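Local coordinates for YkuI protein (Bacillus subtilis, PDB 2BAS) that binds the second messenger cyclic di-GMP and probably cleaves it as a phosphodiesterase, with its EAL domain joined to a C-terminal signalling domain, at residues S125-L130 / L163-T168; L145-H150 / E157-M162; Q305-L310 / F405-D410. All coordinates share one frame; numbering follows the deposited sequence.

Interaction 1 of 3, residues S125-L130 / L163-T168; sequences SFLELL and LAYYRT
Leu-127 and Phe-126 of helix 124-135 meet Tyr-166 and Tyr-165 of helix 156-167, two neighbouring helices on the outer layer of the TIM-barrel-like EAL domain. The axes of the two short helical segments are 12.1 Å apart and nearly parallel, at 16°, a gap bridged here by the length of tyrosine. Most of the contact is apolar. Leu-127 puts CD1 over one face of the Tyr-166 ring, with its CB 3.9 Å from Tyr-166 CE2, as the two side chains run past each other in opposite directions. CD2 of Leu-127 is shared by both tyrosines, 3.5 Å from Tyr-165 CE2, which it approaches obliquely, and also near Tyr-166 CE2. The two tyrosine hydroxyls have polar partners outside the segments: that of Tyr-166 is hydrogen-bonded to the carbonyl of Gly-123, just before the first helix, and that of Tyr-165 to the hydroxyl of Tyr-169. A phenylalanine in place of Tyr-166 would probably keep the ring under Leu-127 but leave the Gly-123 carbonyl without this mate. Phe-126 crosses Tyr-166 at roughly a right angle, and Tyr-166 OH meets the rim of its ring in plane, 3.8 Å from Phe-126 CD2.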
loop_
_atom_site.group_PDB
_atom_site.type_symbol
_atom_site.label_atom_id
_atom_site.label_comp_id
_atom_site.label_asym_id
_atom_site.label_seq_id
_atom_site.Cartn_x
_atom_site.Cartn_y
_atom_site.Cartn_z
ATOM N N SER A 125 -30.322 -3.049 -18.692
ATOM C CA SER A 125 -30.234 -3.393 -20.118
ATOM C C SER A 125 -28.920 -4.079 -20.545
ATOM O O SER A 125 -28.951 -5.022 -21.341
ATOM C CB SER A 125 -30.535 -2.180 -21.010
ATOM O OG SER A 125 -29.458 -1.255 -21.019
ATOM N N PHE A 126 -27.778 -3.622 -20.028
ATOM C CA PHE A 126 -26.481 -4.236 -20.374
ATOM C C PHE A 126 -26.361 -5.672 -19.859
ATOM O O PHE A 126 -25.840 -6.544 -20.553
ATOM C CB PHE A 126 -25.308 -3.383 -19.879
ATOM C CG PHE A 126 -23.964 -3.871 -20.338
ATOM C CD1 PHE A 126 -23.526 -3.633 -21.638
ATOM C CD2 PHE A 126 -23.125 -4.557 -19.468
ATOM C CE1 PHE A 126 -22.281 -4.080 -22.064
ATOM C CE2 PHE A 126 -21.870 -5.009 -19.888
ATOM C CZ PHE A 126 -21.446 -4.769 -21.180
ATOM N N LEU A 127 -26.839 -5.910 -18.641
ATOM C CA LEU A 127 -26.879 -7.259 -18.097
ATOM C C LEU A 127 -27.838 -8.100 -18.947
ATOM O O LEU A 127 -27.566 -9.276 -19.211
ATOM C CB LEU A 127 -27.298 -7.243 -16.622
ATOM C CG LEU A 127 -27.383 -8.558 -15.833
ATOM C CD1 LEU A 127 -26.049 -9.295 -15.775
ATOM C CD2 LEU A 127 -27.916 -8.310 -14.427
ATOM N N GLU A 128 -28.945 -7.481 -19.377
ATOM C CA GLU A 128 -29.906 -8.108 -20.296
ATOM C C GLU A 128 -29.178 -8.519 -21.585
ATOM O O GLU A 128 -29.360 -9.634 -22.078
ATOM C CB GLU A 128 -31.103 -7.178 -20.614
ATOM C CG GLU A 128 -32.149 -6.974 -19.482
ATOM C CD GLU A 128 -33.357 -6.080 -19.889
ATOM O OE1 GLU A 128 -33.176 -5.037 -20.566
ATOM O OE2 GLU A 128 -34.507 -6.416 -19.507
ATOM N N LEU A 129 -28.339 -7.623 -22.110
ATOM C CA LEU A 129 -27.519 -7.929 -23.283
ATOM C C LEU A 129 -26.582 -9.089 -23.000
ATOM O O LEU A 129 -26.376 -9.933 -23.869
ATOM C CB LEU A 129 -26.710 -6.714 -23.754
ATOM C CG LEU A 129 -25.654 -6.934 -24.849
ATOM C CD1 LEU A 129 -26.239 -7.641 -26.071
ATOM C CD2 LEU A 129 -25.043 -5.624 -25.266
ATOM N N LEU A 130 -26.023 -9.132 -21.791
ATOM C CA LEU A 130 -25.110 -10.209 -21.418
ATOM C C LEU A 130 -25.821 -11.559 -21.331
ATOM O O LEU A 130 -25.298 -12.571 -21.804
ATOM C CB LEU A 130 -24.374 -9.891 -20.110
ATOM C CG LEU A 130 -23.337 -8.758 -20.128
ATOM C CD1 LEU A 130 -22.721 -8.571 -18.739
ATOM C CD2 LEU A 130 -22.239 -8.980 -21.170
ATOM N N LEU A 163 -22.575 -3.132 -8.980
ATOM C CA LEU A 163 -21.381 -3.910 -9.275
ATOM C C LEU A 163 -21.342 -5.170 -8.424
ATOM O O LEU A 163 -20.957 -6.235 -8.905
ATOM C CB LEU A 163 -20.108 -3.082 -9.113
ATOM C CG LEU A 163 -19.810 -2.150 -10.296
ATOM C CD1 LEU A 163 -18.626 -1.259 -9.994
ATOM C CD2 LEU A 163 -19.580 -2.918 -11.594
ATOM N N ALA A 164 -21.770 -5.057 -7.171
ATOM C CA ALA A 164 -21.858 -6.229 -6.304
ATOM C C ALA A 164 -22.897 -7.200 -6.860
ATOM O O ALA A 164 -22.709 -8.415 -6.797
ATOM C CB ALA A 164 -22.186 -5.835 -4.857
ATOM N N TYR A 165 -23.973 -6.648 -7.423
ATOM C CA TYR A 165 -25.064 -7.436 -8.002
ATOM C C TYR A 165 -24.599 -8.199 -9.240
ATOM O O TYR A 165 -24.873 -9.388 -9.390
ATOM C CB TYR A 165 -26.243 -6.526 -8.345
ATOM C CG TYR A 165 -27.397 -7.214 -9.044
ATOM C CD1 TYR A 165 -28.292 -8.020 -8.329
ATOM C CD2 TYR A 165 -27.615 -7.039 -10.415
ATOM C CE1 TYR A 165 -29.362 -8.649 -8.961
ATOM C CE2 TYR A 165 -28.685 -7.664 -11.056
ATOM C CZ TYR A 165 -29.551 -8.469 -10.322
ATOM O OH TYR A 165 -30.610 -9.089 -10.945
ATOM N N TYR A 166 -23.894 -7.496 -10.120
ATOM C CA TYR A 166 -23.300 -8.093 -11.304
ATOM C C TYR A 166 -22.424 -9.283 -10.946
ATOM O O TYR A 166 -22.383 -10.271 -11.684
ATOM C CB TYR A 166 -22.464 -7.051 -12.032
ATOM C CG TYR A 166 -23.188 -6.311 -13.120
ATOM C CD1 TYR A 166 -22.530 -5.986 -14.294
ATOM C CD2 TYR A 166 -24.534 -5.954 -12.993
ATOM C CE1 TYR A 166 -23.175 -5.315 -15.308
ATOM C CE2 TYR A 166 -25.196 -5.279 -14.011
ATOM C CZ TYR A 166 -24.503 -4.967 -15.164
ATOM O OH TYR A 166 -25.113 -4.296 -16.191
ATOM N N ARG A 167 -21.730 -9.179 -9.814
ATOM C CA ARG A 167 -20.834 -10.232 -9.338
ATOM C C ARG A 167 -21.580 -11.534 -9.002
ATOM O O ARG A 167 -21.027 -12.620 -9.185
ATOM C CB ARG A 167 -19.994 -9.724 -8.152
ATOM C CG ARG A 167 -19.243 -10.785 -7.353
ATOM C CD ARG A 167 -18.636 -10.189 -6.073
ATOM N NE ARG A 167 -17.213 -9.841 -6.185
ATOM C CZ ARG A 167 -16.728 -8.721 -6.719
ATOM N NH1 ARG A 167 -17.536 -7.800 -7.237
ATOM N NH2 ARG A 167 -15.416 -8.528 -6.746
ATOM N N THR A 168 -22.832 -11.422 -8.546
ATOM C CA THR A 168 -23.638 -12.606 -8.176
ATOM C C THR A 168 -23.920 -13.545 -9.363
ATOM O O THR A 168 -24.358 -14.680 -9.172
ATOM C CB THR A 168 -24.988 -12.244 -7.482
ATOM O OG1 THR A 168 -25.857 -11.575 -8.410
ATOM C CG2 THR A 168 -24.769 -11.383 -6.233
#

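Interaction 2 of 3, residues L145-H150 / E157-M162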
loop_
_atom_site.group_PDB
_atom_site.type_symbol
_atom_site.label_atom_id
_atom_site.label_comp_id
_atom_site.label_asym_id
_atom_site.label_seq_id
_atom_site.Cartn_x
_atom_site.Cartn_y
_atom_site.Cartn_z
ATOM N N LEU A 145 -15.754 -6.783 -16.887
ATOM C CA LEU A 145 -16.281 -5.441 -16.969
ATOM C C LEU A 145 -15.288 -4.444 -16.356
ATOM O O LEU A 145 -15.093 -4.404 -15.132
ATOM C CB LEU A 145 -17.620 -5.384 -16.240
ATOM C CG LEU A 145 -18.522 -4.174 -16.421
ATOM C CD1 LEU A 145 -19.235 -4.267 -17.761
ATOM C CD2 LEU A 145 -19.542 -4.115 -15.300
ATOM N N GLU A 146 -14.656 -3.651 -17.220
ATOM C CA GLU A 146 -13.736 -2.619 -16.783
ATOM C C GLU A 146 -14.499 -1.338 -16.470
ATOM O O GLU A 146 -15.253 -0.837 -17.302
ATOM C CB GLU A 146 -12.674 -2.347 -17.840
ATOM C CG GLU A 146 -11.780 -3.531 -18.210
ATOM C CD GLU A 146 -10.763 -3.176 -19.307
ATOM O OE1 GLU A 146 -10.346 -1.991 -19.401
ATOM O OE2 GLU A 146 -10.376 -4.090 -20.073
ATOM N N ILE A 147 -14.300 -0.816 -15.269
ATOM C CA ILE A 147 -14.954 0.406 -14.840
ATOM C C ILE A 147 -13.922 1.501 -14.537
ATOM O O ILE A 147 -12.829 1.219 -14.031
ATOM C CB ILE A 147 -15.860 0.156 -13.600
ATOM C CG1 ILE A 147 -16.802 -1.032 -13.836
ATOM C CG2 ILE A 147 -16.689 1.397 -13.272
ATOM C CD1 ILE A 147 -17.877 -0.787 -14.914
ATOM N N THR A 148 -14.269 2.740 -14.877
ATOM C CA THR A 148 -13.437 3.897 -14.583
ATOM C C THR A 148 -14.226 4.800 -13.643
ATOM O O THR A 148 -15.183 5.458 -14.061
ATOM C CB THR A 148 -13.053 4.680 -15.865
ATOM O OG1 THR A 148 -12.591 3.774 -16.872
ATOM C CG2 THR A 148 -11.960 5.704 -15.569
ATOM N N GLU A 149 -13.829 4.821 -12.372
ATOM C CA GLU A 149 -14.543 5.605 -11.356
ATOM C C GLU A 149 -14.055 7.044 -11.304
ATOM O O GLU A 149 -14.609 7.865 -10.579
ATOM C CB GLU A 149 -14.391 4.983 -9.973
ATOM C CG GLU A 149 -14.538 3.485 -9.927
ATOM C CD GLU A 149 -13.915 2.923 -8.680
ATOM O OE1 GLU A 149 -13.917 3.625 -7.646
ATOM O OE2 GLU A 149 -13.416 1.783 -8.732
ATOM N N HIS A 150 -12.998 7.337 -12.053
ATOM C CA HIS A 150 -12.492 8.693 -12.165
ATOM C C HIS A 150 -13.596 9.611 -12.705
ATOM O O HIS A 150 -13.805 10.715 -12.200
ATOM C CB HIS A 150 -11.244 8.716 -13.064
ATOM C CG HIS A 150 -10.939 10.060 -13.654
ATOM N ND1 HIS A 150 -10.577 11.150 -12.888
ATOM C CD2 HIS A 150 -10.936 10.488 -14.940
ATOM C CE1 HIS A 150 -10.371 12.191 -13.675
ATOM N NE2 HIS A 150 -10.584 11.817 -14.925
ATOM N N GLU A 157 -21.570 4.784 -3.876
ATOM C CA GLU A 157 -21.975 3.507 -3.286
ATOM C C GLU A 157 -23.163 2.892 -4.042
ATOM O O GLU A 157 -23.481 1.716 -3.866
ATOM C CB GLU A 157 -22.210 3.632 -1.769
ATOM C CG GLU A 157 -20.913 3.996 -1.001
ATOM C CD GLU A 157 -20.917 3.613 0.482
ATOM O OE1 GLU A 157 -19.906 3.025 0.934
ATOM O OE2 GLU A 157 -21.912 3.898 1.192
ATOM N N GLN A 158 -23.789 3.695 -4.899
ATOM C CA GLN A 158 -24.849 3.236 -5.784
ATOM C C GLN A 158 -24.239 2.375 -6.901
ATOM O O GLN A 158 -24.796 1.340 -7.274
ATOM C CB GLN A 158 -25.603 4.439 -6.368
ATOM C CG GLN A 158 -26.931 4.127 -7.062
ATOM C CD GLN A 158 -28.110 4.004 -6.112
ATOM O OE1 GLN A 158 -27.950 3.966 -4.890
ATOM N NE2 GLN A 158 -29.314 3.945 -6.677
ATOM N N LEU A 159 -23.094 2.810 -7.425
ATOM C CA LEU A 159 -22.374 2.069 -8.449
ATOM C C LEU A 159 -21.880 0.731 -7.912
ATOM O O LEU A 159 -21.995 -0.297 -8.581
ATOM C CB LEU A 159 -21.188 2.885 -8.970
ATOM C CG LEU A 159 -20.284 2.257 -10.042
ATOM C CD1 LEU A 159 -21.036 2.016 -11.346
ATOM C CD2 LEU A 159 -19.081 3.133 -10.299
ATOM N N TYR A 160 -21.338 0.759 -6.697
ATOM C CA TYR A 160 -20.782 -0.427 -6.048
ATOM C C TYR A 160 -21.887 -1.418 -5.727
ATOM O O TYR A 160 -21.652 -2.624 -5.648
ATOM C CB TYR A 160 -20.019 -0.019 -4.780
ATOM C CG TYR A 160 -18.667 0.631 -5.037
ATOM C CD1 TYR A 160 -17.722 0.749 -4.011
ATOM C CD2 TYR A 160 -18.316 1.098 -6.307
ATOM C CE1 TYR A 160 -16.471 1.344 -4.240
ATOM C CE2 TYR A 160 -17.074 1.686 -6.547
ATOM C CZ TYR A 160 -16.160 1.804 -5.515
ATOM O OH TYR A 160 -14.942 2.382 -5.764
ATOM N N HIS A 161 -23.094 -0.884 -5.551
ATOM C CA HIS A 161 -24.290 -1.682 -5.327
ATOM C C HIS A 161 -24.578 -2.550 -6.557
ATOM O O HIS A 161 -24.637 -3.775 -6.433
ATOM C CB HIS A 161 -25.472 -0.771 -4.961
ATOM C CG HIS A 161 -26.780 -1.484 -4.806
ATOM N ND1 HIS A 161 -27.146 -2.126 -3.643
ATOM C CD2 HIS A 161 -27.822 -1.631 -5.660
ATOM C CE1 HIS A 161 -28.351 -2.649 -3.792
ATOM N NE2 HIS A 161 -28.783 -2.363 -5.007
HETATM N N MSE A 162 -24.713 -1.934 -7.737
HETATM C CA MSE A 162 -24.968 -2.710 -8.955
HETATM C C MSE A 162 -23.773 -3.544 -9.385
HETATM O O MSE A 162 -23.938 -4.548 -10.079
HETATM C CB MSE A 162 -25.471 -1.857 -10.128
HETATM C CG MSE A 162 -24.459 -0.907 -10.712
HETATM SE SE MSE A 162 -24.477 -0.895 -12.671
HETATM C CE MSE A 162 -23.257 -2.397 -12.955
#
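Ile-147 and Glu-149 face Leu-159 and Tyr-160 where the chain running out of strand 143-147 passes beside helix 156-167, with the CA atoms of Glu-149 and Leu-159 the nearest pair at 9.1 Å. This is the strand-helix half of a beta-alpha-beta unit that continues into strand 172-178, one of the repeated units that build the TIM-barrel-like EAL domain. One contact packs the helix on the strand; the other links it to the loop that follows.

The first is apolar. CG2 of Ile-147 meets CD2 of Leu-159 at 4.2 Å, the two side chains lying side by side and pointing opposite ways. A beta-branched isoleucine suits a strand, and here its CG2 points to the helix, while leucine suits the buried helix face because its branch comes one carbon later and can reach across. Leu-118 of the short helix 115-118 touches Leu-145, Ile-147 and Met-162, a selenomethionine in this crystal, and so packs against both strand and helix. The intervening Glu-146 belongs to the other side of the sheet, where it forms a salt bridge with Lys-197.

The second contact is polar. The hydroxyl of Tyr-160 donates a hydrogen bond to OE1 of Glu-149; the modelled 2.5 Å between Tyr-160 OH and OE1 is very short, and the exact length is doubtful at this resolution. Glutamate can reach the hydroxyl because its CG lies anti to the carbonyl carbon (chi1 -43°) and the chain beyond is extended. Helix 185-191 flanks this pair: Tyr-160 packs on Arg-187 and Leu-191, and Arg-187 makes a long, weak ion pair with OE1. The carboxylate stands almost perpendicular to the tyrosine ring, their planes 88° apart. OE1 lies at the ring edge, in its plane, whereas OE2 of Glu-149 stays 3.4 Å from Tyr-160 OH at an angle too poor for a bond.

Interaction 3 of 3, residues Q305-L310 / F405-D410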
loop_
_atom_site.group_PDB
_atom_site.type_symbol
_atom_site.label_atom_id
_atom_site.label_comp_id
_atom_site.label_asym_id
_atom_site.label_seq_id
_atom_site.Cartn_x
_atom_site.Cartn_y
_atom_site.Cartn_z
ATOM N N GLN A 305 32.757 -8.922 14.577
ATOM C CA GLN A 305 34.124 -8.662 15.041
ATOM C C GLN A 305 34.160 -7.463 15.975
ATOM O O GLN A 305 34.683 -7.555 17.078
ATOM C CB GLN A 305 35.052 -8.357 13.885
ATOM C CG GLN A 305 35.448 -9.530 13.061
ATOM C CD GLN A 305 36.467 -9.143 12.010
ATOM O OE1 GLN A 305 37.589 -9.655 12.002
ATOM N NE2 GLN A 305 36.088 -8.214 11.125
ATOM N N ALA A 306 33.585 -6.349 15.528
ATOM C CA ALA A 306 33.570 -5.107 16.299
ATOM C C ALA A 306 32.941 -5.253 17.697
ATOM O O ALA A 306 33.597 -4.957 18.700
ATOM C CB ALA A 306 32.904 -4.008 15.508
ATOM N N VAL A 307 31.691 -5.715 17.763
ATOM C CA VAL A 307 31.023 -5.963 19.045
ATOM C C VAL A 307 31.860 -6.885 19.959
ATOM O O VAL A 307 32.409 -6.433 20.957
ATOM C CB VAL A 307 29.609 -6.562 18.850
ATOM C CG1 VAL A 307 28.953 -6.795 20.192
ATOM C CG2 VAL A 307 28.728 -5.633 17.982
ATOM N N THR A 308 31.975 -8.161 19.592
ATOM C CA THR A 308 32.697 -9.148 20.405
ATOM C C THR A 308 34.092 -8.674 20.833
ATOM O O THR A 308 34.514 -8.920 21.958
ATOM C CB THR A 308 32.810 -10.515 19.692
ATOM O OG1 THR A 308 33.483 -10.340 18.440
ATOM C CG2 THR A 308 31.420 -11.125 19.445
ATOM N N SER A 309 34.790 -7.986 19.933
ATOM C CA SER A 309 36.093 -7.393 20.230
ATOM C C SER A 309 35.997 -6.255 21.260
ATOM O O SER A 309 36.740 -6.241 22.246
ATOM C CB SER A 309 36.746 -6.908 18.938
ATOM O OG SER A 309 37.690 -5.891 19.193
ATOM N N LEU A 310 35.085 -5.309 21.029
ATOM C CA LEU A 310 34.853 -4.196 21.961
ATOM C C LEU A 310 34.275 -4.639 23.304
ATOM O O LEU A 310 34.628 -4.084 24.349
ATOM C CB LEU A 310 33.961 -3.120 21.343
ATOM C CG LEU A 310 34.634 -2.067 20.465
ATOM C CD1 LEU A 310 33.587 -1.268 19.730
ATOM C CD2 LEU A 310 35.512 -1.147 21.286
ATOM N N PHE A 405 20.557 -1.878 9.972
ATOM C CA PHE A 405 21.071 -3.223 10.224
ATOM C C PHE A 405 20.815 -3.652 11.678
ATOM O O PHE A 405 21.249 -2.959 12.597
ATOM C CB PHE A 405 22.560 -3.305 9.907
ATOM C CG PHE A 405 23.122 -4.674 10.075
ATOM C CD1 PHE A 405 23.046 -5.602 9.035
ATOM C CD2 PHE A 405 23.694 -5.064 11.285
ATOM C CE1 PHE A 405 23.551 -6.884 9.191
ATOM C CE2 PHE A 405 24.204 -6.358 11.445
ATOM C CZ PHE A 405 24.128 -7.265 10.403
ATOM N N SER A 406 20.129 -4.787 11.856
ATOM C CA SER A 406 19.724 -5.336 13.168
ATOM C C SER A 406 20.603 -6.493 13.600
ATOM O O SER A 406 20.734 -7.468 12.872
ATOM C CB SER A 406 18.310 -5.906 13.094
ATOM O OG SER A 406 17.411 -4.935 12.647
ATOM N N TYR A 407 21.142 -6.409 14.809
ATOM C CA TYR A 407 22.077 -7.400 15.307
ATOM C C TYR A 407 21.662 -7.895 16.695
ATOM O O TYR A 407 21.387 -7.081 17.573
ATOM C CB TYR A 407 23.475 -6.787 15.350
ATOM C CG TYR A 407 24.540 -7.714 15.861
ATOM C CD1 TYR A 407 25.239 -8.542 14.992
ATOM C CD2 TYR A 407 24.862 -7.764 17.215
ATOM C CE1 TYR A 407 26.223 -9.398 15.454
ATOM C CE2 TYR A 407 25.866 -8.625 17.692
ATOM C CZ TYR A 407 26.530 -9.434 16.806
ATOM O OH TYR A 407 27.512 -10.289 17.252
ATOM N N PRO A 408 21.583 -9.229 16.887
ATOM C CA PRO A 408 21.287 -9.776 18.212
ATOM C C PRO A 408 22.538 -9.921 19.085
ATOM O O PRO A 408 23.533 -10.503 18.657
ATOM C CB PRO A 408 20.682 -11.156 17.901
ATOM C CG PRO A 408 21.243 -11.549 16.582
ATOM C CD PRO A 408 21.726 -10.293 15.874
HETATM N N MSE A 409 22.472 -9.390 20.302
HETATM C CA MSE A 409 23.555 -9.502 21.269
HETATM C C MSE A 409 23.150 -10.448 22.384
HETATM O O MSE A 409 22.052 -11.006 22.370
HETATM C CB MSE A 409 23.874 -8.135 21.861
HETATM C CG MSE A 409 24.538 -7.170 20.898
HETATM SE SE MSE A 409 24.508 -5.378 21.664
HETATM C CE MSE A 409 25.779 -5.695 23.123
ATOM N N ASP A 410 24.036 -10.626 23.356
ATOM C CA ASP A 410 23.719 -11.464 24.498
ATOM C C ASP A 410 22.752 -10.748 25.457
ATOM O O ASP A 410 22.639 -9.523 25.429
ATOM C CB ASP A 410 25.008 -11.916 25.198
ATOM C CG ASP A 410 25.974 -12.643 24.251
ATOM O OD1 ASP A 410 25.588 -12.989 23.112
ATOM O OD2 ASP A 410 27.130 -12.868 24.653
#
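The hydroxyl of Tyr-407, whose ring packs against Val-307, is hydrogen-bonded to ND1 of His-304, three residues before that valine on the long helix 271-311. Tyrosine suits this place because it presents an apolar ring to the helix and still has a polar end that reaches the imidazole. The contact joins the helix to strand 401-409 of a six-stranded antiparallel sheet whose strand order, 3-2-1-6-5-4, is consistent with a PAS-like fold for the C-terminal signalling domain.

Between 305-310 and 405-410 themselves the contact is apolar, and Val-307 makes the closest approaches from the helix side. Its two methyls divide the work. CG2, anti to the carbonyl carbon, lies 4.2 Å from Tyr-407 CE2 and comes at the ring obliquely, while CG1, anti to the backbone N, is directed to Met-409, whose CE is 4.5 Å away. The nearest CA atoms, of Val-307 and Met-409, are 8.6 Å apart, a gap that a short, branched valine fills together with the longer Met-409 and Tyr-407.

On the strand, Tyr-407 and Met-409 are two residues apart and both turn the ends of their side chains to the helix. CG of Met-409, a selenomethionine in this crystal, lies at the edge of the Tyr-407 ring, in plane, 3.8 Å from Tyr-407 CE2. The long, unbranched chain then carries CE on to the valine. Leu-415 of the adjoining strand 413-419 touches Val-307, Tyr-407 and Met-409, and Phe-321 of helix 318-328 covers Val-307 as well.

The chemistry thus separates two tasks: small apolar surfaces, which specify little direction, fill the interface, whereas the bond between Tyr-407 and His-304 is directional and is likely to fix how the strand sits along the helix.

Overall arrangement
From the N terminus, helix 124-135 comes first, followed by strand 143-147 and helix 156-167. Interaction 2 closes the short loop from strand to helix, and it falls wholly within the longer span that interaction 1 closes when the same helix, further along, reaches back to helix 124-135. The two share helix 156-167 and touch chiefly through Leu-145, which packs on Phe-126, Leu-163 and Tyr-166, so that two outer helices and a barrel strand of the EAL domain form one apolar cluster. Interaction 3 follows in series, its nearest atoms about 38 Å from either; it closes a 94-residue excursion in the C-terminal domain, tying the end of the long helix 271-311 to the antiparallel sheet.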